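Arylmalonate decarboxylase (Bordetella bronchiseptica, PDB 2VLB) catalyses the decarboxylation of 2-aryl-2-methylmalonates, taking up a proton to give 2-arylpropionates and carbon dioxide. Local coordinates at residues P23-R28 with L194-I199; T126-D131 with T156-M161. One frame throughout, in Å; residues are numbered along the deposited sequence.

Contact 1: residues P23-R28 with L194-I199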
loop_
_atom_site.group_PDB
_atom_site.type_symbol
_atom_site.label_atom_id
_atom_site.label_comp_id
_atom_site.label_asym_id
_atom_site.label_seq_id
_atom_site.Cartn_x
_atom_site.Cartn_y
_atom_site.Cartn_z
ATOM N N PRO A 23 7.876 -2.029 -7.537
ATOM C CA PRO A 23 7.262 -0.710 -7.783
ATOM C C PRO A 23 8.239 0.466 -7.651
ATOM O O PRO A 23 8.972 0.555 -6.669
ATOM C CB PRO A 23 6.156 -0.634 -6.719
ATOM C CG PRO A 23 5.817 -2.127 -6.437
ATOM C CD PRO A 23 7.152 -2.811 -6.502
ATOM N N ALA A 24 8.254 1.350 -8.645
ATOM C CA ALA A 24 9.128 2.525 -8.651
ATOM C C ALA A 24 8.779 3.490 -7.519
ATOM O O ALA A 24 9.669 4.081 -6.911
ATOM C CB ALA A 24 9.046 3.240 -10.008
ATOM N N ASP A 25 7.476 3.623 -7.250
ATOM C CA ASP A 25 6.905 4.510 -6.220
ATOM C C ASP A 25 7.087 3.963 -4.799
ATOM O O ASP A 25 6.134 3.512 -4.147
ATOM C CB ASP A 25 5.400 4.666 -6.451
ATOM C CG ASP A 25 4.811 5.845 -5.701
ATOM O OD1 ASP A 25 5.427 6.940 -5.704
ATOM O OD2 ASP A 25 3.714 5.681 -5.137
ATOM N N GLY A 26 8.310 4.028 -4.316
ATOM C CA GLY A 26 8.599 3.527 -3.002
ATOM C C GLY A 26 10.045 3.126 -2.990
ATOM O O GLY A 26 10.752 3.412 -2.027
ATOM N N ALA A 27 10.488 2.473 -4.067
ATOM C CA ALA A 27 11.879 2.057 -4.183
ATOM C C ALA A 27 12.808 3.244 -3.921
ATOM O O ALA A 27 13.824 3.079 -3.242
ATOM C CB ALA A 27 12.157 1.426 -5.549
ATOM N N ARG A 28 12.412 4.430 -4.419
ATOM C CA ARG A 28 13.144 5.725 -4.268
ATOM C C ARG A 28 13.361 6.148 -2.816
ATOM O O ARG A 28 14.233 6.980 -2.523
ATOM C CB ARG A 28 12.373 6.877 -4.931
ATOM C CG ARG A 28 12.108 6.754 -6.417
ATOM C CD ARG A 28 11.379 8.004 -6.938
ATOM N NE ARG A 28 9.920 7.922 -6.768
ATOM C CZ ARG A 28 9.054 8.877 -7.117
ATOM N NH1 ARG A 28 9.483 10.017 -7.660
ATOM N NH2 ARG A 28 7.750 8.685 -6.922
ATOM N N LEU A 194 3.520 6.909 -9.740
ATOM C CA LEU A 194 4.344 7.754 -8.837
ATOM C C LEU A 194 3.514 8.707 -7.975
ATOM O O LEU A 194 2.856 9.612 -8.489
ATOM C CB LEU A 194 5.396 8.554 -9.628
ATOM C CG LEU A 194 6.293 7.830 -10.658
ATOM C CD1 LEU A 194 6.932 8.794 -11.678
ATOM C CD2 LEU A 194 7.375 6.980 -9.968
ATOM N N THR A 195 3.574 8.522 -6.661
ATOM C CA THR A 195 2.801 9.349 -5.735
ATOM C C THR A 195 3.670 10.108 -4.734
ATOM O O THR A 195 3.165 11.028 -4.089
ATOM C CB THR A 195 1.750 8.528 -4.925
ATOM O OG1 THR A 195 2.406 7.589 -4.042
ATOM C CG2 THR A 195 0.748 7.774 -5.865
ATOM N N LEU A 196 4.944 9.714 -4.588
ATOM C CA LEU A 196 5.789 10.194 -3.471
ATOM C C LEU A 196 5.850 11.706 -3.395
ATOM O O LEU A 196 5.770 12.276 -2.310
ATOM C CB LEU A 196 7.219 9.653 -3.551
ATOM C CG LEU A 196 7.533 8.228 -3.110
ATOM C CD1 LEU A 196 8.999 7.952 -3.359
ATOM C CD2 LEU A 196 7.195 7.990 -1.636
ATOM N N ASP A 197 5.988 12.353 -4.553
ATOM C CA ASP A 197 6.170 13.806 -4.616
ATOM C C ASP A 197 4.962 14.603 -4.123
ATOM O O ASP A 197 5.116 15.738 -3.679
ATOM C CB ASP A 197 6.552 14.263 -6.037
ATOM C CG ASP A 197 7.983 13.892 -6.419
ATOM O OD1 ASP A 197 8.734 13.354 -5.573
ATOM O OD2 ASP A 197 8.357 14.135 -7.583
ATOM N N ALA A 198 3.770 14.015 -4.200
ATOM C CA ALA A 198 2.552 14.713 -3.775
ATOM C C ALA A 198 2.463 14.839 -2.247
ATOM O O ALA A 198 1.953 15.845 -1.737
ATOM C CB ALA A 198 1.308 14.003 -4.324
ATOM N N ILE A 199 2.968 13.823 -1.537
ATOM C CA ILE A 199 2.833 13.721 -0.077
ATOM C C ILE A 199 3.298 14.995 0.659
ATOM O O ILE A 199 2.482 15.617 1.348
ATOM C CB ILE A 199 3.512 12.423 0.492
ATOM C CG1 ILE A 199 2.958 11.167 -0.191
ATOM C CG2 ILE A 199 3.355 12.324 2.019
ATOM C CD1 ILE A 199 3.658 9.884 0.185
HETATM O O HOH W 1 8.358 11.981 -9.147
HETATM O O HOH W 2 6.187 11.154 -7.469
#
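The guanidinium of Arg28 lies between two leucines: CD2 of Leu194 sits over one face, near the rim and 3.5 Å from NH2, while CB of Leu196 is over the other, also 3.5 Å from NH2. In the plane of the group, at its edge, are OD1 of Asp25 and two waters. One water links NH1 to OD2 of Asp197, the other accepts from NH2 and from the backbone N of Asp197. Asp197 OD1, 4.0 Å from Arg28 NH1 and well out of the guanidinium plane, can add only a general attraction of opposite charges. The Arg28 chain bends at chi3 (-85°), which brings NH2 back to Asp25. NE, against CD1 of Leu196, is buried without a polar partner.

Asp25 is the centre of an inverse gamma turn, and its carboxylate joins this turn, after strand 10-15 of one four-stranded parallel sheet, to the loop between strand 185-189 of the other and helix 198-206; the family belongs to the aspartate/glutamate racemase clan. Three donors converge on Asp25 OD1. Leu196 N reaches the syn lone pair of Asp25 OD1 at 3.0 Å. Arg28 NH2 takes the anti lone pair of Asp25 OD1 at 3.2 Å, as part of a salt bridge. Thr195 N comes to Asp25 OD1 from above the carboxylate plane, 2.6 Å away and nearly straight (164°). Asp25 OD2 receives the hydroxyl OG1 of Thr195 on its syn lone pair at 2.6 Å. With so many donors around it, the carboxylate is probably stabilised as the anion. Thr195 OG1 also bonds Ser212 OG, and Pro215 packs on Asp25.

Contact 2: residues T126-D131 with T156-M161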
loop_
_atom_site.group_PDB
_atom_site.type_symbol
_atom_site.label_atom_id
_atom_site.label_comp_id
_atom_site.label_asym_id
_atom_site.label_seq_id
_atom_site.Cartn_x
_atom_site.Cartn_y
_atom_site.Cartn_z
ATOM N N THR A 126 -8.343 8.665 -4.249
ATOM C CA THR A 126 -7.742 7.752 -5.224
ATOM C C THR A 126 -7.736 8.371 -6.622
ATOM O O THR A 126 -8.565 9.234 -6.931
ATOM C CB THR A 126 -8.421 6.367 -5.219
ATOM O OG1 THR A 126 -7.665 5.504 -6.083
ATOM C CG2 THR A 126 -9.898 6.436 -5.721
ATOM N N ALA A 127 -6.780 7.969 -7.463
ATOM C CA ALA A 127 -6.826 8.376 -8.870
ATOM C C ALA A 127 -7.750 7.426 -9.665
ATOM O O ALA A 127 -8.109 7.707 -10.800
ATOM C CB ALA A 127 -5.431 8.416 -9.468
ATOM N N TYR A 128 -8.146 6.318 -9.049
ATOM C CA TYR A 128 -8.952 5.304 -9.717
ATOM C C TYR A 128 -10.452 5.579 -9.498
ATOM O O TYR A 128 -10.869 6.736 -9.327
ATOM C CB TYR A 128 -8.531 3.945 -9.155
ATOM C CG TYR A 128 -8.880 2.684 -9.918
ATOM C CD1 TYR A 128 -8.806 2.610 -11.303
ATOM C CD2 TYR A 128 -9.216 1.527 -9.215
ATOM C CE1 TYR A 128 -9.101 1.412 -11.977
ATOM C CE2 TYR A 128 -9.507 0.343 -9.862
ATOM C CZ TYR A 128 -9.447 0.285 -11.234
ATOM O OH TYR A 128 -9.736 -0.919 -11.839
ATOM N N ILE A 129 -11.253 4.513 -9.523
ATOM C CA ILE A 129 -12.710 4.600 -9.452
ATOM C C ILE A 129 -13.189 4.619 -8.002
ATOM O O ILE A 129 -12.447 4.209 -7.085
ATOM C CB ILE A 129 -13.378 3.421 -10.237
ATOM C CG1 ILE A 129 -12.937 2.054 -9.676
ATOM C CG2 ILE A 129 -13.050 3.542 -11.742
ATOM C CD1 ILE A 129 -13.654 0.858 -10.312
ATOM N N ASP A 130 -14.426 5.086 -7.796
ATOM C CA ASP A 130 -15.051 5.120 -6.462
ATOM C C ASP A 130 -14.951 3.796 -5.692
ATOM O O ASP A 130 -14.736 3.800 -4.479
ATOM C CB ASP A 130 -16.523 5.498 -6.574
ATOM C CG ASP A 130 -16.717 6.945 -6.942
ATOM O OD1 ASP A 130 -15.905 7.787 -6.486
ATOM O OD2 ASP A 130 -17.694 7.248 -7.664
ATOM N N ASP A 131 -15.110 2.674 -6.388
ATOM C CA ASP A 131 -15.132 1.373 -5.693
ATOM C C ASP A 131 -13.888 1.102 -4.835
ATOM O O ASP A 131 -14.001 0.483 -3.767
ATOM C CB ASP A 131 -15.442 0.212 -6.648
ATOM C CG ASP A 131 -16.918 0.190 -7.094
ATOM O OD1 ASP A 131 -17.717 1.080 -6.665
ATOM O OD2 ASP A 131 -17.287 -0.707 -7.891
ATOM N N THR A 156 -9.091 4.992 -15.160
ATOM C CA THR A 156 -9.037 3.511 -15.062
ATOM C C THR A 156 -7.629 2.922 -15.306
ATOM O O THR A 156 -7.269 1.887 -14.702
ATOM C CB THR A 156 -10.034 2.830 -16.018
ATOM O OG1 THR A 156 -9.751 3.254 -17.359
ATOM C CG2 THR A 156 -11.491 3.206 -15.654
ATOM N N GLY A 157 -6.848 3.576 -16.173
ATOM C CA GLY A 157 -5.498 3.124 -16.502
ATOM C C GLY A 157 -4.551 2.996 -15.319
ATOM O O GLY A 157 -3.498 2.358 -15.441
ATOM N N VAL A 158 -4.889 3.591 -14.168
ATOM C CA VAL A 158 -4.047 3.424 -12.978
ATOM C C VAL A 158 -4.123 2.008 -12.397
ATOM O O VAL A 158 -3.334 1.655 -11.516
ATOM C CB VAL A 158 -4.228 4.522 -11.872
ATOM C CG1 VAL A 158 -4.012 5.928 -12.451
ATOM C CG2 VAL A 158 -5.573 4.401 -11.138
ATOM N N GLU A 159 -5.049 1.185 -12.880
ATOM C CA GLU A 159 -5.049 -0.235 -12.477
ATOM C C GLU A 159 -3.843 -0.926 -13.132
ATOM O O GLU A 159 -3.512 -2.085 -12.801
ATOM C CB GLU A 159 -6.323 -0.946 -12.937
ATOM C CG GLU A 159 -6.391 -1.093 -14.460
ATOM C CD GLU A 159 -7.778 -1.358 -14.995
ATOM O OE1 GLU A 159 -8.763 -1.258 -14.216
ATOM O OE2 GLU A 159 -7.878 -1.659 -16.208
ATOM N N ALA A 160 -3.204 -0.237 -14.085
ATOM C CA ALA A 160 -2.109 -0.848 -14.854
ATOM C C ALA A 160 -0.871 0.074 -14.911
ATOM O O ALA A 160 -0.128 0.151 -13.932
ATOM C CB ALA A 160 -2.586 -1.284 -16.252
ATOM N N MET A 161 -0.662 0.785 -16.018
ATOM C CA MET A 161 0.602 1.493 -16.225
ATOM C C MET A 161 0.531 3.037 -16.191
ATOM O O MET A 161 1.509 3.691 -16.538
ATOM C CB MET A 161 1.242 1.041 -17.540
ATOM C CG MET A 161 1.625 -0.434 -17.560
ATOM S SD MET A 161 1.816 -1.036 -19.225
ATOM C CE MET A 161 0.086 -1.409 -19.559
#
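The hydroxyl OH of Tyr128 gives a hydrogen bond to OE1 of Glu159 at 2.6 Å, meeting the oxygen nearly along its C-O axis. The acceptor lies near the plane of the ring, at its edge, and the carboxylate is turned 69° against the ring. Glu159 reaches it with a chain extended beyond CG.

Nearer the backbone end of Tyr128, the packing is apolar. CG2 of Val158 rests against CB of Tyr128 at 3.6 Å and approaches CD1 obliquely, while CG1 of Val158, the other branch, meets CB of Ala127 at 4.1 Å. The carbonyl O of Thr156 is 3.3 Å from Tyr128 CE1, again oblique to the ring. One face of Tyr128 carries CG1 of its neighbour Ile129. Tyr128 CG is anti to its own N (chi1 -162°), which sends the ring toward Glu159; Tyr128 N in turn donates to Thr126 OG1 at 3.1 Å, closing an ST turn. The Tyr128 side chain also touches Cys190 and lies about 4 Å from a bound beta-mercaptoethanol, probably from the crystallisation liquor, though such molecules often mark pockets.

Residues 156-159 form a short 3-10 turn in the loop between strand 146-152 and helix 166-179. They pack at the surface on the link from strand 121-126 to helix 130-142, where Thr126 OG1 is hydrogen-bonded to Ser189 O at the end of strand 185-189.

How the contacts relate
The two contacts do not touch: their centres are 16 Å apart and their nearest atoms about 7 Å. Contact 1 is partly buried, bringing a short helix after strand 10-15, first along the chain, to a loop of the other sheet. Contact 2 lies at the surface and is more local, tying loops after neighbouring strands 121-126 and 146-152. Strand 185-189 bears on both, leading toward 194-199 and receiving Thr126 OG1 at Ser189 O; helix 166-179 touches contact 1 and follows the loop of contact 2. Contact 1 relies on a multiply bonded carboxylate, a salt bridge and bridging waters, whereas contact 2 has one side-chain hydrogen bond and otherwise rests largely on apolar packing of Val158, Ala127 and the Tyr128 ring.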